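Local coordinates for putative exported protein (Aeromonas hydrophila subsp. hydrophila, PDB 4PJ2) that probably inhibits i-type lysozymes in the bacterial periplasm and binds a magnesium ion, at residues 23-26 / 30-33; 35-40 / 44-49. One frame throughout, in Å; residues are numbered along the deposited sequence.

Interaction 1 of 2, residues 23-26 / 30-33; sequences RGEP and GSYD
Glu25 OE1 is gripped by more than one donor: the backbone N of Ser31 lies 2.8 Å from Glu25 OE1, and the guanidinium of Arg57, on strand 49-57, forms a salt bridge with the same oxygen. The Ser31 N-H bond is nearly straight, 165° at the hydrogen, but it meets OE1 on the syn side from 32° out of the carboxylate plane. The second carboxylate oxygen is taken up by the same serine, whose hydroxyl donates to it with Ser31 OG 2.7 Å from Glu25 OE2, on the syn lone pair. Both oxygens of the carboxylate are thus engaged by one residue, a two-point grip that fixes the rotation of the group about its last bond. The glutamate belongs to the loop between strands 16-21 and 30-37 of an antiparallel four-stranded sheet, and it reaches forward to the opening residues of strand 30-37. Its CG stands opposite the carbonyl carbon (chi1 -67°) and the chain then runs out extended, carrying the carboxylate across to the strand. Gly30 lets it come close: Glu25 OE1 lies 3.4 Å from Gly30 CA, on the side where a CB would otherwise point. The carbonyl oxygen of Ser31 is also near, Glu25 OE1 to Ser31 O being 3.2 Å, a juxtaposition of two acceptors. Arg57 reaches all of these oxygens: besides its salt bridge to Glu25 OE1 it donates to Ser31 O and Pro26 O, which probably offsets the repulsion between the two acceptors.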
ATOM      1  N   ARG A  23      -4.374  -8.010  12.883  1.00 13.28           N
ATOM      2  CA  ARG A  23      -3.268  -8.653  13.572  0.51 13.74           C
ATOM      3  C   ARG A  23      -2.782  -9.879  12.812  1.00 13.97           C
ATOM      4  O   ARG A  23      -3.575 -10.661  12.284  1.00 14.02           O
ATOM      5  CB  ARG A  23      -3.664  -9.028  15.002  0.51 14.42           C
ATOM      6  CG  ARG A  23      -2.593  -9.790  15.758  0.51 16.42           C
ATOM      7  CD  ARG A  23      -2.865  -9.779  17.248  0.51 18.48           C
ATOM      8  NE  ARG A  23      -1.901 -10.616  17.949  0.51 20.13           N
ATOM      9  CZ  ARG A  23      -1.835 -10.744  19.267  0.51 21.43           C
ATOM     10  NH1 ARG A  23      -2.687 -10.092  20.041  0.51 21.54           N
ATOM     11  NH2 ARG A  23      -0.921 -11.537  19.805  0.51 22.42           N
ATOM     12  N   GLY A  24      -1.459 -10.027  12.756  1.00 14.15           N
ATOM     13  CA  GLY A  24      -0.829 -11.175  12.126  1.00 15.25           C
ATOM     14  C   GLY A  24      -0.726 -11.099  10.615  1.00 14.63           C
ATOM     15  O   GLY A  24      -0.203 -11.991   9.982  1.00 16.36           O
ATOM     16  N   GLU A  25      -1.236 -10.028  10.032  1.00 13.18           N
ATOM     17  CA  GLU A  25      -1.267  -9.862   8.589  1.00 12.82           C
ATOM     18  C   GLU A  25       0.070  -9.386   8.045  1.00 14.19           C
ATOM     19  O   GLU A  25       0.893  -8.799   8.773  1.00 15.42           O
ATOM     20  CB  GLU A  25      -2.357  -8.854   8.216  1.00 12.38           C
ATOM     21  CG  GLU A  25      -3.755  -9.349   8.501  1.00 11.54           C
ATOM     22  CD  GLU A  25      -4.817  -8.315   8.177  1.00 11.58           C
ATOM     23  OE1 GLU A  25      -4.452  -7.144   7.873  1.00 11.98           O
ATOM     24  OE2 GLU A  25      -6.007  -8.674   8.216  1.00 11.31           O
ATOM     25  N   PRO A  26       0.269  -9.573   6.735  1.00 13.44           N
ATOM     26  CA  PRO A  26       1.473  -9.002   6.135  1.00 14.17           C
ATOM     27  C   PRO A  26       1.440  -7.486   6.062  1.00 14.06           C
ATOM     28  O   PRO A  26       0.403  -6.846   6.228  1.00 14.52           O
ATOM     29  CB  PRO A  26       1.467  -9.573   4.720  1.00 15.96           C
ATOM     30  CG  PRO A  26       0.103 -10.024   4.457  1.00 16.19           C
ATOM     31  CD  PRO A  26      -0.543 -10.318   5.759  1.00 14.82           C
ATOM     32  N   GLY A  30      -4.028  -6.859   3.433  1.00 12.35           N
ATOM     33  CA  GLY A  30      -4.801  -7.432   4.522  1.00 11.78           C
ATOM     34  C   GLY A  30      -6.034  -6.598   4.740  1.00 11.14           C
ATOM     35  O   GLY A  30      -6.790  -6.335   3.809  1.00 11.47           O
ATOM     36  N   SER A  31      -6.238  -6.178   5.980  1.00 10.64           N
ATOM     37  CA  SER A  31      -7.431  -5.456   6.371  1.00 10.57           C
ATOM     38  C   SER A  31      -7.067  -4.371   7.359  1.00 10.23           C
ATOM     39  O   SER A  31      -5.985  -4.340   7.923  1.00 11.00           O
ATOM     40  CB  SER A  31      -8.446  -6.404   7.003  1.00 10.62           C
ATOM     41  OG  SER A  31      -7.970  -6.872   8.262  1.00 11.11           O
ATOM     42  N   TYR A  32      -8.039  -3.518   7.612  1.00 10.64           N
ATOM     43  CA  TYR A  32      -7.999  -2.654   8.770  1.00  9.82           C
ATOM     44  C   TYR A  32      -9.410  -2.540   9.302  1.00 10.14           C
ATOM     45  O   TYR A  32     -10.377  -2.853   8.618  1.00 10.96           O
ATOM     46  CB  TYR A  32      -7.412  -1.292   8.428  1.00 11.17           C
ATOM     47  CG  TYR A  32      -8.278  -0.424   7.564  1.00 11.68           C
ATOM     48  CD1 TYR A  32      -9.156   0.479   8.132  1.00 12.39           C
ATOM     49  CD2 TYR A  32      -8.204  -0.476   6.186  1.00 12.77           C
ATOM     50  CE1 TYR A  32      -9.919   1.305   7.344  1.00 12.55           C
ATOM     51  CE2 TYR A  32      -8.965   0.342   5.394  1.00 13.54           C
ATOM     52  CZ  TYR A  32      -9.818   1.234   5.975  1.00 13.48           C
ATOM     53  OH  TYR A  32     -10.593   2.074   5.218  1.00 14.93           O
ATOM     54  N   ASP A  33      -9.533  -2.097  10.542  1.00 10.21           N
ATOM     55  CA  ASP A  33     -10.840  -1.843  11.100  1.00 10.76           C
ATOM     56  C   ASP A  33     -10.904  -0.455  11.686  1.00 10.73           C
ATOM     57  O   ASP A  33      -9.888   0.131  12.057  1.00 11.80           O
ATOM     58  CB  ASP A  33     -11.246  -2.896  12.131  1.00 11.99           C
ATOM     59  CG  ASP A  33     -10.335  -2.956  13.330  1.00 12.99           C
ATOM     60  OD1 ASP A  33      -9.405  -3.807  13.329  1.00 14.21           O
ATOM     61  OD2 ASP A  33     -10.586  -2.189  14.291  1.00 13.74           O
TER

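Interaction 2 of 2, residues 35-40 / 44-49; sequences RLYSGA and FPLDQF
The long connection of the beta hairpin formed by strands 30-37 and 49-57 closes here, with Tyr37 and Phe49 as a non-hydrogen-bonded pair whose side chains share one face of the sheet. Their CA atoms are 4.3 Å apart, and the rings form a T-shaped (edge-to-face) pair, the edge of Phe49 turned to the face of Tyr37 with planes at 71°. On the opposite face of the tyrosine ring lies Leu46 from the type I beta turn Phe44-Asp47; its methyl CD2 makes a CH-pi contact 3.8 Å from the centroid of the Tyr37 ring, 17° off the normal. The phenol is therefore clasped between a methyl and an aromatic edge. The Phe49 ring runs along the strand toward Arg35 because its CG stands opposite the backbone N (chi1 174°); Arg35 CG meets the ring edge while the guanidinium of Arg35 pairs with Asp33.

Beyond the strand end the contact turns polar. Ser38 N donates to Gln48 O at 2.9 Å, and that oxygen also takes a CA-H...O contact from Tyr37. The Ser38 hydroxyl works in two directions: it closes an ST turn by accepting from Ala40 N, and, in one of the two conformers of Gln48, it donates to the side-chain amide oxygen, with Ser38 OG 2.7 Å from Gln48 OE1. Between the two backbones sits one water that ties three groups together. It accepts from Gly39 N and from Gln48 N, each 3.0 Å from the water oxygen, and donates to Pro45 O, which lies 2.7 Å from that oxygen.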
ATOM      1  N   ARG A  35     -13.266   1.487  14.574  1.00  9.80           N
ATOM      2  CA  ARG A  35     -14.165   1.249  15.712  1.00 10.40           C
ATOM      3  C   ARG A  35     -14.558   2.592  16.295  1.00 10.00           C
ATOM      4  O   ARG A  35     -13.702   3.433  16.522  1.00 11.84           O
ATOM      5  CB  ARG A  35     -13.497   0.380  16.778  1.00 10.63           C
ATOM      6  CG  ARG A  35     -13.343  -1.088  16.365  1.00 10.10           C
ATOM      7  CD  ARG A  35     -12.511  -1.840  17.360  1.00 11.46           C
ATOM      8  NE  ARG A  35     -12.851  -3.235  17.614  1.00 12.68           N
ATOM      9  CZ  ARG A  35     -12.302  -4.306  17.057  1.00 12.52           C
ATOM     10  NH1 ARG A  35     -11.457  -4.215  16.044  1.00 14.04           N
ATOM     11  NH2 ARG A  35     -12.666  -5.497  17.503  1.00 13.60           N
ATOM     12  N   LEU A  36     -15.854   2.764  16.522  1.00 10.46           N
ATOM     13  CA  LEU A  36     -16.425   3.995  17.040  1.00 10.60           C
ATOM     14  C   LEU A  36     -16.935   3.767  18.446  1.00 10.69           C
ATOM     15  O   LEU A  36     -17.641   2.776  18.705  1.00 11.11           O
ATOM     16  CB  LEU A  36     -17.578   4.417  16.152  1.00 12.14           C
ATOM     17  CG  LEU A  36     -18.287   5.719  16.477  1.00 14.13           C
ATOM     18  CD1 LEU A  36     -17.343   6.900  16.334  1.00 14.24           C
ATOM     19  CD2 LEU A  36     -19.499   5.889  15.596  1.00 16.23           C
ATOM     20  N   TYR A  37     -16.590   4.699  19.321  1.00 10.71           N
ATOM     21  CA  TYR A  37     -16.953   4.692  20.737  1.00 10.88           C
ATOM     22  C   TYR A  37     -17.653   6.003  21.077  1.00 11.42           C
ATOM     23  O   TYR A  37     -17.396   7.032  20.452  1.00 11.87           O
ATOM     24  CB  TYR A  37     -15.698   4.558  21.607  1.00 11.21           C
ATOM     25  CG  TYR A  37     -14.881   3.322  21.305  1.00 11.20           C
ATOM     26  CD1 TYR A  37     -14.994   2.176  22.094  1.00 11.18           C
ATOM     27  CD2 TYR A  37     -14.008   3.293  20.208  1.00 11.24           C
ATOM     28  CE1 TYR A  37     -14.271   1.049  21.797  1.00 10.77           C
ATOM     29  CE2 TYR A  37     -13.295   2.164  19.917  1.00 11.19           C
ATOM     30  CZ  TYR A  37     -13.421   1.044  20.712  1.00 10.46           C
ATOM     31  OH  TYR A  37     -12.687  -0.065  20.376  1.00 11.06           O
ATOM     32  N   SER A  38     -18.512   6.008  22.082  1.00 11.95           N
ATOM     33  CA  SER A  38     -19.234   7.227  22.420  1.00 12.23           C
ATOM     34  C   SER A  38     -18.329   8.297  22.997  1.00 12.34           C
ATOM     35  O   SER A  38     -18.619   9.472  22.829  1.00 12.97           O
ATOM     36  CB  SER A  38     -20.344   6.940  23.430  1.00 13.01           C
ATOM     37  OG  SER A  38     -19.775   6.783  24.713  1.00 13.03           O
ATOM     38  N   GLY A  39     -17.245   7.917  23.668  1.00 11.71           N
ATOM     39  CA  GLY A  39     -16.396   8.880  24.353  1.00 12.53           C
ATOM     40  C   GLY A  39     -17.081   9.550  25.526  1.00 13.03           C
ATOM     41  O   GLY A  39     -16.635  10.602  25.984  1.00 14.43           O
ATOM     42  N   ALA A  40     -18.150   8.953  26.041  1.00 12.95           N
ATOM     43  CA  ALA A  40     -18.977   9.626  27.055  1.00 14.24           C
ATOM     44  C   ALA A  40     -18.193   9.948  28.318  1.00 14.14           C
ATOM     45  O   ALA A  40     -18.418  10.992  28.921  1.00 15.19           O
ATOM     46  CB  ALA A  40     -20.185   8.778  27.383  1.00 15.91           C
ATOM     47  N   PHE A  44     -12.034   7.399  30.408  1.00 14.33           N
ATOM     48  CA  PHE A  44     -11.977   6.047  29.837  1.00 14.85           C
ATOM     49  C   PHE A  44     -12.687   6.076  28.488  1.00 14.00           C
ATOM     50  O   PHE A  44     -13.801   5.577  28.342  1.00 13.84           O
ATOM     51  CB  PHE A  44     -12.637   5.035  30.776  1.00 15.32           C
ATOM     52  CG  PHE A  44     -11.905   4.849  32.074  1.00 16.78           C
ATOM     53  CD1 PHE A  44     -10.693   4.174  32.117  1.00 19.04           C
ATOM     54  CD2 PHE A  44     -12.432   5.341  33.254  1.00 17.90           C
ATOM     55  CE1 PHE A  44     -10.030   3.973  33.310  1.00 20.57           C
ATOM     56  CE2 PHE A  44     -11.767   5.147  34.453  1.00 19.52           C
ATOM     57  CZ  PHE A  44     -10.564   4.468  34.476  1.00 20.97           C
ATOM     58  N   PRO A  45     -12.035   6.650  27.476  1.00 14.65           N
ATOM     59  CA  PRO A  45     -12.714   6.975  26.223  1.00 14.74           C
ATOM     60  C   PRO A  45     -13.048   5.786  25.342  1.00 12.82           C
ATOM     61  O   PRO A  45     -13.828   5.991  24.421  1.00 13.30           O
ATOM     62  CB  PRO A  45     -11.734   7.913  25.530  1.00 17.35           C
ATOM     63  CG  PRO A  45     -10.448   7.550  26.074  1.00 18.06           C
ATOM     64  CD  PRO A  45     -10.674   7.190  27.507  1.00 17.21           C
ATOM     65  N   LEU A  46     -12.508   4.594  25.634  1.00 13.54           N
ATOM     66  CA  LEU A  46     -12.841   3.398  24.857  1.00 14.04           C
ATOM     67  C   LEU A  46     -13.783   2.464  25.594  1.00 13.97           C
ATOM     68  O   LEU A  46     -13.905   1.300  25.225  1.00 15.19           O
ATOM     69  CB  LEU A  46     -11.573   2.649  24.429  1.00 15.21           C
ATOM     70  CG  LEU A  46     -10.566   3.477  23.619  1.00 15.51           C
ATOM     71  CD1 LEU A  46      -9.417   2.600  23.189  1.00 16.50           C
ATOM     72  CD2 LEU A  46     -11.175   4.162  22.420  1.00 14.48           C
ATOM     73  N   ASP A  47     -14.484   2.979  26.596  1.00 13.00           N
ATOM     74  CA  ASP A  47     -15.336   2.112  27.412  1.00 13.21           C
ATOM     75  C   ASP A  47     -16.714   1.877  26.828  1.00 13.42           C
ATOM     76  O   ASP A  47     -17.382   0.968  27.303  1.00 16.02           O
ATOM     77  CB  ASP A  47     -15.516   2.691  28.813  1.00 13.74           C
ATOM     78  CG  ASP A  47     -14.382   2.352  29.746  1.00 14.38           C
ATOM     79  OD1 ASP A  47     -13.311   1.914  29.289  1.00 15.02           O
ATOM     80  OD2 ASP A  47     -14.578   2.513  30.972  1.00 14.38           O
ATOM     81  N   GLN A  48     -17.159   2.640  25.830  1.00 13.26           N
ATOM     82  CA  GLN A  48     -18.514   2.514  25.320  0.64 12.33           C
ATOM     83  C   GLN A  48     -18.520   2.330  23.804  1.00 12.00           C
ATOM     84  O   GLN A  48     -18.731   3.279  23.030  1.00 11.80           O
ATOM     85  CB  GLN A  48     -19.331   3.716  25.753  0.64 13.82           C
ATOM     86  CG  GLN A  48     -20.807   3.530  25.648  0.64 15.96           C
ATOM     87  CD  GLN A  48     -21.568   4.484  26.545  0.64 18.30           C
ATOM     88  OE1 GLN A  48     -21.631   5.688  26.279  0.64 18.96           O
ATOM     89  NE2 GLN A  48     -22.158   3.954  27.612  0.64 20.21           N
ATOM     90  N   PHE A  49     -18.274   1.115  23.385  1.00 11.78           N
ATOM     91  CA  PHE A  49     -18.266   0.765  21.993  1.00 11.72           C
ATOM     92  C   PHE A  49     -19.625   0.956  21.366  1.00 11.77           C
ATOM     93  O   PHE A  49     -20.633   0.573  21.940  1.00 12.65           O
ATOM     94  CB  PHE A  49     -17.814  -0.701  21.861  1.00 11.76           C
ATOM     95  CG  PHE A  49     -17.899  -1.234  20.458  1.00 11.26           C
ATOM     96  CD1 PHE A  49     -16.971  -0.883  19.501  1.00 11.42           C
ATOM     97  CD2 PHE A  49     -18.928  -2.084  20.104  1.00 11.90           C
ATOM     98  CE1 PHE A  49     -17.072  -1.382  18.230  1.00 11.35           C
ATOM     99  CE2 PHE A  49     -19.019  -2.594  18.830  1.00 12.42           C
ATOM    100  CZ  PHE A  49     -18.083  -2.234  17.898  1.00 11.28           C
TER
HETATM  101  O   HOH W   1     -16.430   5.402  25.004  1.00 12.14           O

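In the fold
Both contacts lie at the surface and share strand 30-37, one near each end, with centres about 22 Å apart. Interaction 1 ties the strand's beginning to the connection that precedes it from strand 16-21; interaction 2 joins its end to the connection that leads on to strand 49-57. Their chemistry differs accordingly: the first is small and rests on a charged carboxylate, whereas the second buries about three times as much area and mixes aromatic packing, backbone bonding and a bridging water. Strand 49-57 takes part in both, through Arg57 at one end and Phe49 at the other. The magnesium site is remote from interaction 1, and the Leu36 side chain of interaction 2 is about 13 Å from the ion.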